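Local coordinates for protein octaprenyl-diphosphate synthase (Roseobacter denitrificans, PDB 4JXN) that probably makes all-trans-octaprenyl diphosphate, the side-chain precursor of isoprenoid quinones, by adding five isopentenyl diphosphate units to farnesyl diphosphate with magnesium as cofactor, at residues D221-F226 with D294-A299; D211-A216 with V323-Y328. All coordinates share one frame; numbering follows the deposited sequence.

Interaction 1: D221-F226 with D294-A299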
loop_
_atom_site.group_PDB
_atom_site.type_symbol
_atom_site.label_atom_id
_atom_site.label_comp_id
_atom_site.label_asym_id
_atom_site.label_seq_id
_atom_site.Cartn_x
_atom_site.Cartn_y
_atom_site.Cartn_z
ATOM N N ASP A 221 8.117 -0.759 -25.051
ATOM C CA ASP A 221 9.205 -0.319 -24.160
ATOM C C ASP A 221 10.379 -1.276 -24.268
ATOM O O ASP A 221 11.509 -0.862 -24.477
ATOM C CB ASP A 221 8.751 -0.254 -22.690
ATOM C CG ASP A 221 8.178 1.113 -22.290
ATOM O OD1 ASP A 221 7.788 1.920 -23.162
ATOM O OD2 ASP A 221 8.111 1.379 -21.072
ATOM N N ASP A 222 10.088 -2.564 -24.117
ATOM C CA ASP A 222 11.091 -3.626 -24.222
ATOM C C ASP A 222 11.916 -3.505 -25.503
ATOM O O ASP A 222 13.148 -3.602 -25.489
ATOM C CB ASP A 222 10.388 -4.978 -24.198
ATOM C CG ASP A 222 9.860 -5.349 -22.820
ATOM O OD1 ASP A 222 9.972 -4.533 -21.879
ATOM O OD2 ASP A 222 9.329 -6.470 -22.682
ATOM N N LEU A 223 11.206 -3.285 -26.601
ATOM C CA LEU A 223 11.785 -3.132 -27.936
ATOM C C LEU A 223 12.724 -1.933 -28.061
ATOM O O LEU A 223 13.822 -2.056 -28.600
ATOM C CB LEU A 223 10.644 -2.963 -28.943
ATOM C CG LEU A 223 10.533 -3.887 -30.151
ATOM C CD1 LEU A 223 11.191 -5.236 -29.920
ATOM C CD2 LEU A 223 9.062 -4.048 -30.527
ATOM N N LEU A 224 12.278 -0.778 -27.570
ATOM C CA LEU A 224 13.026 0.478 -27.693
ATOM C C LEU A 224 14.245 0.561 -26.766
ATOM O O LEU A 224 15.095 1.436 -26.932
ATOM C CB LEU A 224 12.099 1.674 -27.443
ATOM C CG LEU A 224 10.873 1.745 -28.361
ATOM C CD1 LEU A 224 10.087 3.027 -28.140
ATOM C CD2 LEU A 224 11.292 1.617 -29.813
ATOM N N ASP A 225 14.339 -0.356 -25.804
ATOM C CA ASP A 225 15.540 -0.479 -24.982
ATOM C C ASP A 225 16.726 -1.058 -25.774
ATOM O O ASP A 225 17.819 -1.203 -25.227
ATOM C CB ASP A 225 15.257 -1.348 -23.752
ATOM C CG ASP A 225 16.214 -1.067 -22.615
ATOM O OD1 ASP A 225 16.177 0.060 -22.080
ATOM O OD2 ASP A 225 17.004 -1.969 -22.261
ATOM N N PHE A 226 16.491 -1.400 -27.046
ATOM C CA PHE A 226 17.526 -1.855 -27.981
ATOM C C PHE A 226 17.530 -0.999 -29.259
ATOM O O PHE A 226 18.560 -0.429 -29.629
ATOM C CB PHE A 226 17.304 -3.335 -28.325
ATOM C CG PHE A 226 17.329 -4.255 -27.114
ATOM C CD1 PHE A 226 18.536 -4.728 -26.603
ATOM C CD2 PHE A 226 16.150 -4.624 -26.473
ATOM C CE1 PHE A 226 18.566 -5.559 -25.489
ATOM C CE2 PHE A 226 16.174 -5.457 -25.360
ATOM C CZ PHE A 226 17.383 -5.927 -24.869
ATOM N N ASP A 294 10.666 -10.363 -34.334
ATOM C CA ASP A 294 9.686 -11.230 -33.781
ATOM C C ASP A 294 8.948 -10.594 -32.593
ATOM O O ASP A 294 7.751 -10.823 -32.405
ATOM C CB ASP A 294 10.329 -12.538 -33.326
ATOM C CG ASP A 294 10.667 -13.487 -34.472
ATOM O OD1 ASP A 294 10.626 -13.100 -35.666
ATOM O OD2 ASP A 294 10.986 -14.653 -34.138
ATOM N N THR A 295 9.656 -9.818 -31.786
ATOM C CA THR A 295 9.013 -9.113 -30.666
ATOM C C THR A 295 8.136 -7.974 -31.170
ATOM O O THR A 295 7.050 -7.723 -30.636
ATOM C CB THR A 295 10.050 -8.569 -29.676
ATOM O OG1 THR A 295 10.796 -9.660 -29.129
ATOM C CG2 THR A 295 9.364 -7.814 -28.539
ATOM N N SER A 296 8.626 -7.284 -32.197
ATOM C CA SER A 296 7.855 -6.291 -32.918
ATOM C C SER A 296 6.515 -6.866 -33.372
ATOM O O SER A 296 5.501 -6.184 -33.329
ATOM C CB SER A 296 8.632 -5.806 -34.149
ATOM O OG SER A 296 9.908 -5.309 -33.798
ATOM N N VAL A 297 6.527 -8.120 -33.803
ATOM C CA VAL A 297 5.331 -8.779 -34.322
ATOM C C VAL A 297 4.328 -9.027 -33.205
ATOM O O VAL A 297 3.123 -8.855 -33.402
ATOM C CB VAL A 297 5.701 -10.096 -35.055
ATOM C CG1 VAL A 297 4.492 -10.999 -35.258
ATOM C CG2 VAL A 297 6.355 -9.782 -36.399
ATOM N N VAL A 298 4.815 -9.420 -32.033
ATOM C CA VAL A 298 3.922 -9.635 -30.886
ATOM C C VAL A 298 3.301 -8.315 -30.449
ATOM O O VAL A 298 2.083 -8.243 -30.214
ATOM C CB VAL A 298 4.630 -10.341 -29.723
ATOM C CG1 VAL A 298 3.736 -10.417 -28.495
ATOM C CG2 VAL A 298 5.021 -11.734 -30.156
ATOM N N ALA A 299 4.130 -7.275 -30.374
ATOM C CA ALA A 299 3.626 -5.911 -30.163
ATOM C C ALA A 299 2.472 -5.554 -31.117
ATOM O O ALA A 299 1.386 -5.187 -30.678
ATOM C CB ALA A 299 4.741 -4.895 -30.302
#

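Interaction 2: D211-A216 with V323-Y328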
loop_
_atom_site.group_PDB
_atom_site.type_symbol
_atom_site.label_atom_id
_atom_site.label_comp_id
_atom_site.label_asym_id
_atom_site.label_seq_id
_atom_site.Cartn_x
_atom_site.Cartn_y
_atom_site.Cartn_z
ATOM N N ASP A 211 -6.161 -4.653 -21.555
ATOM C CA ASP A 211 -5.165 -5.691 -21.329
ATOM C C ASP A 211 -4.233 -5.769 -22.534
ATOM O O ASP A 211 -3.008 -5.672 -22.401
ATOM C CB ASP A 211 -5.846 -7.041 -21.054
ATOM C CG ASP A 211 -4.854 -8.196 -20.943
ATOM O OD1 ASP A 211 -4.058 -8.253 -19.977
ATOM O OD2 ASP A 211 -4.884 -9.070 -21.830
ATOM N N ALA A 212 -4.812 -5.895 -23.720
ATOM C CA ALA A 212 -3.994 -6.011 -24.921
ATOM C C ALA A 212 -3.173 -4.753 -25.140
ATOM O O ALA A 212 -2.014 -4.845 -25.519
ATOM C CB ALA A 212 -4.847 -6.304 -26.130
ATOM N N LEU A 213 -3.773 -3.587 -24.897
ATOM C CA LEU A 213 -3.067 -2.313 -25.054
ATOM C C LEU A 213 -1.900 -2.188 -24.082
ATOM O O LEU A 213 -0.881 -1.596 -24.423
ATOM C CB LEU A 213 -4.006 -1.118 -24.845
ATOM C CG LEU A 213 -3.454 0.290 -25.137
ATOM C CD1 LEU A 213 -3.270 0.505 -26.636
ATOM C CD2 LEU A 213 -4.343 1.376 -24.542
ATOM N N GLY A 214 -2.068 -2.708 -22.871
ATOM C CA GLY A 214 -1.026 -2.630 -21.852
ATOM C C GLY A 214 0.144 -3.533 -22.192
ATOM O O GLY A 214 1.315 -3.161 -22.005
ATOM N N ILE A 215 -0.185 -4.723 -22.699
ATOM C CA ILE A 215 0.820 -5.679 -23.144
ATOM C C ILE A 215 1.616 -5.083 -24.300
ATOM O O ILE A 215 2.849 -5.124 -24.288
ATOM C CB ILE A 215 0.199 -7.049 -23.528
ATOM C CG1 ILE A 215 -0.450 -7.711 -22.304
ATOM C CG2 ILE A 215 1.274 -7.994 -24.051
ATOM C CD1 ILE A 215 -1.386 -8.861 -22.636
ATOM N N ALA A 216 0.917 -4.509 -25.282
ATOM C CA ALA A 216 1.595 -3.866 -26.418
ATOM C C ALA A 216 2.474 -2.750 -25.914
ATOM O O ALA A 216 3.646 -2.689 -26.267
ATOM C CB ALA A 216 0.606 -3.333 -27.439
ATOM N N VAL A 323 -9.070 3.370 -30.931
ATOM C CA VAL A 323 -8.499 2.679 -32.093
ATOM C C VAL A 323 -7.176 3.345 -32.472
ATOM O O VAL A 323 -6.139 2.686 -32.512
ATOM C CB VAL A 323 -9.494 2.684 -33.284
ATOM C CG1 VAL A 323 -8.856 2.114 -34.542
ATOM C CG2 VAL A 323 -10.771 1.913 -32.931
ATOM N N ASP A 324 -7.223 4.659 -32.708
ATOM C CA ASP A 324 -6.032 5.469 -32.960
ATOM C C ASP A 324 -4.959 5.268 -31.878
ATOM O O ASP A 324 -3.768 5.224 -32.178
ATOM C CB ASP A 324 -6.402 6.962 -33.053
ATOM C CG ASP A 324 -7.352 7.276 -34.213
ATOM O OD1 ASP A 324 -7.404 6.496 -35.186
ATOM O OD2 ASP A 324 -8.051 8.313 -34.156
ATOM N N LEU A 325 -5.393 5.149 -30.626
ATOM C CA LEU A 325 -4.481 4.936 -29.503
ATOM C C LEU A 325 -3.754 3.621 -29.667
ATOM O O LEU A 325 -2.578 3.517 -29.337
ATOM C CB LEU A 325 -5.251 4.937 -28.172
ATOM C CG LEU A 325 -4.430 4.806 -26.881
ATOM C CD1 LEU A 325 -3.229 5.747 -26.832
ATOM C CD2 LEU A 325 -5.342 5.064 -25.693
ATOM N N ALA A 326 -4.460 2.612 -30.169
ATOM C CA ALA A 326 -3.862 1.287 -30.357
ATOM C C ALA A 326 -2.742 1.353 -31.404
ATOM O O ALA A 326 -1.675 0.760 -31.231
ATOM C CB ALA A 326 -4.923 0.273 -30.756
ATOM N N ASP A 327 -2.985 2.112 -32.467
ATOM C CA ASP A 327 -1.957 2.395 -33.478
ATOM C C ASP A 327 -0.834 3.299 -32.930
ATOM O O ASP A 327 0.347 3.038 -33.148
ATOM C CB ASP A 327 -2.603 3.035 -34.717
ATOM C CG ASP A 327 -3.587 2.096 -35.429
ATOM O OD1 ASP A 327 -3.295 0.882 -35.526
ATOM O OD2 ASP A 327 -4.653 2.569 -35.895
ATOM N N TYR A 328 -1.209 4.348 -32.205
ATOM C CA TYR A 328 -0.241 5.263 -31.596
ATOM C C TYR A 328 0.755 4.545 -30.678
ATOM O O TYR A 328 1.941 4.863 -30.677
ATOM C CB TYR A 328 -0.973 6.351 -30.797
ATOM C CG TYR A 328 -0.050 7.327 -30.103
ATOM C CD1 TYR A 328 0.418 8.460 -30.763
ATOM C CD2 TYR A 328 0.367 7.111 -28.786
ATOM C CE1 TYR A 328 1.271 9.353 -30.132
ATOM C CE2 TYR A 328 1.219 7.998 -28.147
ATOM C CZ TYR A 328 1.666 9.117 -28.825
ATOM O OH TYR A 328 2.509 10.004 -28.200
#

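Interaction 1: D221-F226 with D294-A299
Leu-223 pushes its forked end against one turn of helix 291-309, and its two methyls divide the work. CD1 of Leu-223 lies 3.4 Å from CG2 of Thr-295, the two side chains sliding past each other in opposite directions. CD2 of Leu-223 comes within 3.5 Å of CA of Ser-296 and also passes OG of Ser-296 at 3.6 Å. A looser contact, 4.4 Å from Leu-223 CD2 to Ala-299 CB, extends the patch one turn further. Both torsions of Leu-223 (chi1 -125°, chi2 25°) lie away from staggered positions and both closest carbon pairs are tighter than usual, so the branch may be modelled imprecisely, although the overlap is not in doubt.

Threonine and serine fit this oily neighbour because each hydroxyl is used within its own helix: OG1 of Thr-295 bonds back to the carbonyl of Ala-291, and OG of Ser-296 to that of Leu-292. With CG2 of Thr-295 anti to its backbone N, the methyl is what Leu-223 meets. Ile-333 near the chain end touches both Leu-223 and Ala-299.

Asp-221, Asp-222 and Asp-225 spell DDxxD, the second aspartate-rich motif of trans-prenyl synthases, whose carboxylates in relatives hold magnesium ions that bind the substrate diphosphate. Between these two segments the contact rests on van der Waals fit and burial, with no directional bond to fix it.

Interaction 2: D211-A216 with V323-Y328
Two helical segments, 211-216 of helix 200-224 and 323-328 of helix 317-330, run in broadly the same direction and come nearest at Leu-213 and Ala-326, whose CA atoms are 6.5 Å apart. No hydrogen bond passes between them: the backbone groups serve their own helices, as in the bond from Ile-215 N to Asp-211 O, and the side chains that meet are hydrocarbon.

The space between the backbones is bridged mainly by Leu-213. Its CG is anti to the backbone N (chi1 -173°), which carries the fork across toward the other helix. One prong, CD1 of Leu-213, settles on the backbone 3.8 Å from CA of Ala-326, and touches CB of Ala-326 more loosely at 4.4 Å. The other, CD2 of Leu-213, meets the methyl CD2 of Leu-325 at 4.0 Å. The two leucine side chains cross at about a right angle, so the methyl of Leu-213 meets the branched end of Leu-325 across it and the chains do not run alongside. Alanine suits position 326 because its short side chain lets a leucine methyl come down to the helix backbone, while Leu-325 supplies the bulk beside it.

Leu-61 touches both leucines, Phe-185 packs on Leu-213 and Met-15 on Leu-325, so the pair is enclosed by other helices. Asp-211 points elsewhere, making salt bridges to Arg-178 and Arg-305. Apolar helix-to-helix packing of this sort builds the interior of the all-helical isoprenoid synthase fold, here joining the last helix of the chain to helix 200-224.

How the interactions relate
Both interactions are buried and without hydrogen bonds across, and both use helix 200-224: interaction 2 grips its middle, interaction 1 its C-terminal end, beside the DDxxD sequence. Their centres are 14 Å apart, and they touch where Ala-299 O lies 3.8 Å from Ala-216 CB. The partners are successive helices, 291-309 and 317-330, and interaction 1 is nested along the chain inside the loop closed by interaction 2. In each a single leucine reaches across, but its reception differs. The residues of 323-328 that touch, Leu-325 and Ala-326, are hydrocarbon, whereas 294-299 meets its leucine with a threonine, a serine and an alanine. Interaction 2 also lies closer to the centre of the chain.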